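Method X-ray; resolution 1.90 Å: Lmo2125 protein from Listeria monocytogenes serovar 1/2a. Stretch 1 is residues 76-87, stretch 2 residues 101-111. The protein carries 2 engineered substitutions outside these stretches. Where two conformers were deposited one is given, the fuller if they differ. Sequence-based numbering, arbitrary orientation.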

# COMPACT_ATOMS: atom_id res chain seq x y z
N GLY A 76 14.69 5.49 9.77
CA GLY A 76 15.14 6.80 10.23
C GLY A 76 15.41 6.80 11.73
O GLY A 76 16.44 7.31 12.17
N GLN A 77 14.48 6.24 12.50
CA GLN A 77 14.65 6.16 13.96
C GLN A 77 15.88 5.36 14.37
O GLN A 77 16.58 5.72 15.32
CB GLN A 77 13.43 5.51 14.62
CG GLN A 77 12.22 6.39 14.70
CD GLN A 77 11.08 5.71 15.46
OE1 GLN A 77 10.79 4.51 15.26
NE2 GLN A 77 10.42 6.48 16.30
N GLN A 78 16.14 4.28 13.63
CA GLN A 78 17.29 3.41 13.90
C GLN A 78 18.63 4.02 13.51
O GLN A 78 19.65 3.42 13.74
CB GLN A 78 17.12 2.08 13.18
CG GLN A 78 16.00 1.21 13.73
CD GLN A 78 15.76 -0.02 12.88
OE1 GLN A 78 16.40 -0.20 11.84
NE2 GLN A 78 14.83 -0.86 13.29
N GLY A 79 18.61 5.20 12.88
CA GLY A 79 19.85 5.89 12.51
C GLY A 79 20.45 5.52 11.16
O GLY A 79 21.57 5.95 10.86
N HIS A 80 19.72 4.78 10.33
CA HIS A 80 20.25 4.35 9.02
C HIS A 80 19.99 5.32 7.85
O HIS A 80 20.67 5.24 6.82
CB HIS A 80 19.71 2.96 8.68
CG HIS A 80 19.94 1.94 9.75
ND1 HIS A 80 21.19 1.64 10.25
CD2 HIS A 80 19.08 1.12 10.41
CE1 HIS A 80 21.09 0.70 11.17
NE2 HIS A 80 19.82 0.37 11.28
N LEU A 81 19.00 6.20 7.99
CA LEU A 81 18.68 7.18 6.95
C LEU A 81 18.95 8.61 7.43
O LEU A 81 18.72 8.93 8.58
CB LEU A 81 17.20 7.09 6.55
CG LEU A 81 16.74 5.72 6.06
CD1 LEU A 81 15.27 5.76 5.73
CD2 LEU A 81 17.55 5.28 4.86
N ALA A 82 19.40 9.45 6.52
CA ALA A 82 19.64 10.86 6.83
C ALA A 82 18.33 11.64 6.82
O ALA A 82 17.43 11.32 6.06
CB ALA A 82 20.56 11.45 5.76
N GLU A 83 18.23 12.68 7.64
CA GLU A 83 17.10 13.61 7.56
C GLU A 83 17.29 14.38 6.26
O GLU A 83 18.41 14.77 5.94
CB GLU A 83 17.06 14.59 8.72
CG GLU A 83 16.80 13.95 10.06
CD GLU A 83 16.78 14.97 11.18
OE1 GLU A 83 16.16 16.04 11.02
OE2 GLU A 83 17.38 14.68 12.23
N VAL A 84 16.20 14.58 5.52
CA VAL A 84 16.25 15.26 4.22
C VAL A 84 15.17 16.31 4.12
O VAL A 84 14.22 16.33 4.93
CB VAL A 84 16.08 14.27 3.04
CG1 VAL A 84 17.28 13.34 2.96
CG2 VAL A 84 14.78 13.47 3.18
N LYS A 85 15.32 17.19 3.13
CA LYS A 85 14.34 18.24 2.90
C LYS A 85 13.51 17.87 1.69
O LYS A 85 13.96 17.11 0.82
CB LYS A 85 15.02 19.58 2.65
CG LYS A 85 15.95 20.05 3.76
CD LYS A 85 16.53 21.41 3.43
CE LYS A 85 17.55 21.87 4.47
NZ LYS A 85 16.96 21.96 5.83
N LEU A 86 12.29 18.40 1.64
CA LEU A 86 11.39 18.19 0.51
C LEU A 86 11.42 19.41 -0.41
O LEU A 86 10.65 20.36 -0.24
CB LEU A 86 9.97 17.93 0.99
CG LEU A 86 9.80 16.74 1.92
CD1 LEU A 86 8.33 16.61 2.31
CD2 LEU A 86 10.30 15.46 1.27
N GLY A 87 12.33 19.38 -1.39
CA GLY A 87 12.47 20.47 -2.34
C GLY A 87 11.20 20.73 -3.12
O GLY A 87 10.91 21.87 -3.50
N THR A 101 7.56 10.99 7.34
CA THR A 101 7.84 11.71 8.57
C THR A 101 7.56 10.86 9.83
O THR A 101 6.56 10.15 9.91
CB THR A 101 6.98 13.01 8.63
OG1 THR A 101 7.23 13.83 7.47
CG2 THR A 101 7.25 13.81 9.88
N ILE A 102 8.47 10.95 10.80
CA ILE A 102 8.28 10.30 12.11
C ILE A 102 8.93 11.22 13.14
O ILE A 102 10.00 11.77 12.87
CB ILE A 102 8.84 8.86 12.17
CG1 ILE A 102 8.31 8.14 13.43
CG2 ILE A 102 10.36 8.84 12.14
CD1 ILE A 102 8.59 6.66 13.47
N ASP A 103 8.28 11.42 14.29
CA ASP A 103 8.81 12.31 15.35
C ASP A 103 9.13 13.71 14.78
O ASP A 103 10.14 14.32 15.17
CB ASP A 103 10.10 11.74 15.98
CG ASP A 103 9.95 10.33 16.53
OD1 ASP A 103 9.04 10.10 17.35
OD2 ASP A 103 10.79 9.46 16.15
N ASP A 104 8.30 14.22 13.88
CA ASP A 104 8.54 15.54 13.27
C ASP A 104 9.89 15.64 12.54
O ASP A 104 10.49 16.72 12.49
CB ASP A 104 8.41 16.66 14.31
CG ASP A 104 7.07 16.65 15.02
OD1 ASP A 104 6.09 16.17 14.42
OD2 ASP A 104 6.99 17.11 16.17
N LYS A 105 10.39 14.51 12.02
CA LYS A 105 11.63 14.48 11.22
C LYS A 105 11.35 13.80 9.88
O LYS A 105 10.64 12.80 9.83
CB LYS A 105 12.75 13.76 11.97
CG LYS A 105 13.18 14.46 13.25
CD LYS A 105 14.36 13.75 13.89
CE LYS A 105 14.76 14.38 15.21
NZ LYS A 105 13.71 14.17 16.26
N ILE A 106 11.90 14.35 8.79
CA ILE A 106 11.65 13.86 7.44
C ILE A 106 12.80 12.95 7.00
O ILE A 106 13.97 13.38 7.00
CB ILE A 106 11.50 15.04 6.47
CG1 ILE A 106 10.25 15.87 6.85
CG2 ILE A 106 11.40 14.56 5.02
CD1 ILE A 106 10.22 17.25 6.22
N TYR A 107 12.47 11.71 6.63
CA TYR A 107 13.48 10.72 6.22
C TYR A 107 13.41 10.20 4.76
O TYR A 107 14.08 9.23 4.40
CB TYR A 107 13.48 9.55 7.20
CG TYR A 107 13.94 9.92 8.58
CD1 TYR A 107 15.28 10.22 8.84
CD2 TYR A 107 13.05 9.91 9.67
CE1 TYR A 107 15.72 10.54 10.11
CE2 TYR A 107 13.49 10.22 10.94
CZ TYR A 107 14.82 10.53 11.16
OH TYR A 107 15.27 10.85 12.41
N GLY A 108 12.64 10.87 3.92
CA GLY A 108 12.55 10.52 2.53
C GLY A 108 11.74 11.50 1.75
O GLY A 108 11.13 12.40 2.32
N ALA A 109 11.75 11.32 0.43
CA ALA A 109 11.00 12.15 -0.49
C ALA A 109 10.00 11.25 -1.22
O ALA A 109 10.41 10.34 -1.93
CB ALA A 109 11.94 12.82 -1.48
N PRO A 110 8.69 11.51 -1.06
CA PRO A 110 7.69 10.66 -1.73
C PRO A 110 7.83 10.62 -3.23
O PRO A 110 8.04 11.67 -3.86
CB PRO A 110 6.36 11.31 -1.36
CG PRO A 110 6.63 12.11 -0.16
CD PRO A 110 8.07 12.51 -0.19
N ALA A 111 7.69 9.42 -3.80
CA ALA A 111 7.87 9.20 -5.22
C ALA A 111 6.74 8.44 -5.93
O ALA A 111 6.42 8.77 -7.08
CB ALA A 111 9.17 8.45 -5.41
O HOH W 1 16.63 9.64 3.94
O HOH W 2 13.46 16.68 9.31
O HOH W 3 17.51 12.18 12.72

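Two segments distant in sequence often pack by laying backbone against the face and edge of one aromatic ring and leaving polar atoms to the margin, and residues 76-87 and 101-111 of the Lmo2125 protein illustrate the pattern. Together they bury 666 Å² of surface, and Tyr107 gives up more of it than any other residue. Its side chain leaves the backbone sideways to the partner stretch, but with chi1 in the m well the ring swings nearer. Gly76, in the helix, lies over one face: its CA sits 3.5 Å from the centroid of the Tyr107 ring and 4° off the ring normal, a nearly ideal CH-pi contact. Glycine is what permits this approach, since an ideal CB at that position would lie 2.3 Å from Tyr107 CD2, a clash. Ala82 O meets the ring at its edge, 3.7 Å from Tyr107 CD1, while Leu81 CB, pointing toward the other stretch, adds an apolar contact at 4.3 Å from the same CD1.

Next to the ring the packing becomes aliphatic. Val84 CG2 rests 4.0 Å from Ile106 CG2 and 3.4 Å from Gly108 N, lying against the Gly108 backbone. Leu86 starts out sideways, yet its end turns in, and CD2 serves as a hub, 4.0 Å from Ile106 CG2, 4.1 Å from Ala109 CB and 4.0 Å from Pro110 CD. The alanine CB and the proline ring offer this methyl apolar surface. Such packing has a price: Gly108 N and Gly108 O are buried by the contact and find no hydrogen-bonding partner in the model.

Backbone polarity is better served at Ile106, where Val84 N donates a hydrogen bond to Ile106 O (2.9 Å, 161°). The same oxygen receives a CA-H...O contact from Glu83 CA at 3.2 Å, so one carbonyl engages two successive residues.

Water fills in where direct bonds do not reach. One molecule lies 2.8 Å from Ala82 O and 2.6 Å from Tyr107 O, bridging the two carbonyls. Farther out, another accepts from Ile106 N (2.9 Å) and donates to Glu83 OE1 (3.3 Å), and a third links Glu83 OE2 to Tyr107 OH, 2.6 Å from each. Exposed Glu83 can thus lay its CG 3.6 Å from Tyr107 CE1 while its carboxylate remains hydrated.

At the far margin, Gln77 reaches inward with an extended chi2, and its NE2 donates to Asp103 OD2 (3.0 Å, 161°). Asp103 belongs to the type I' turn from Ile102 to Lys105, which presents its side chain toward the helix. Beneath this polar link, Ile102 CD1 packs 3.3 Å from Gln77 CD.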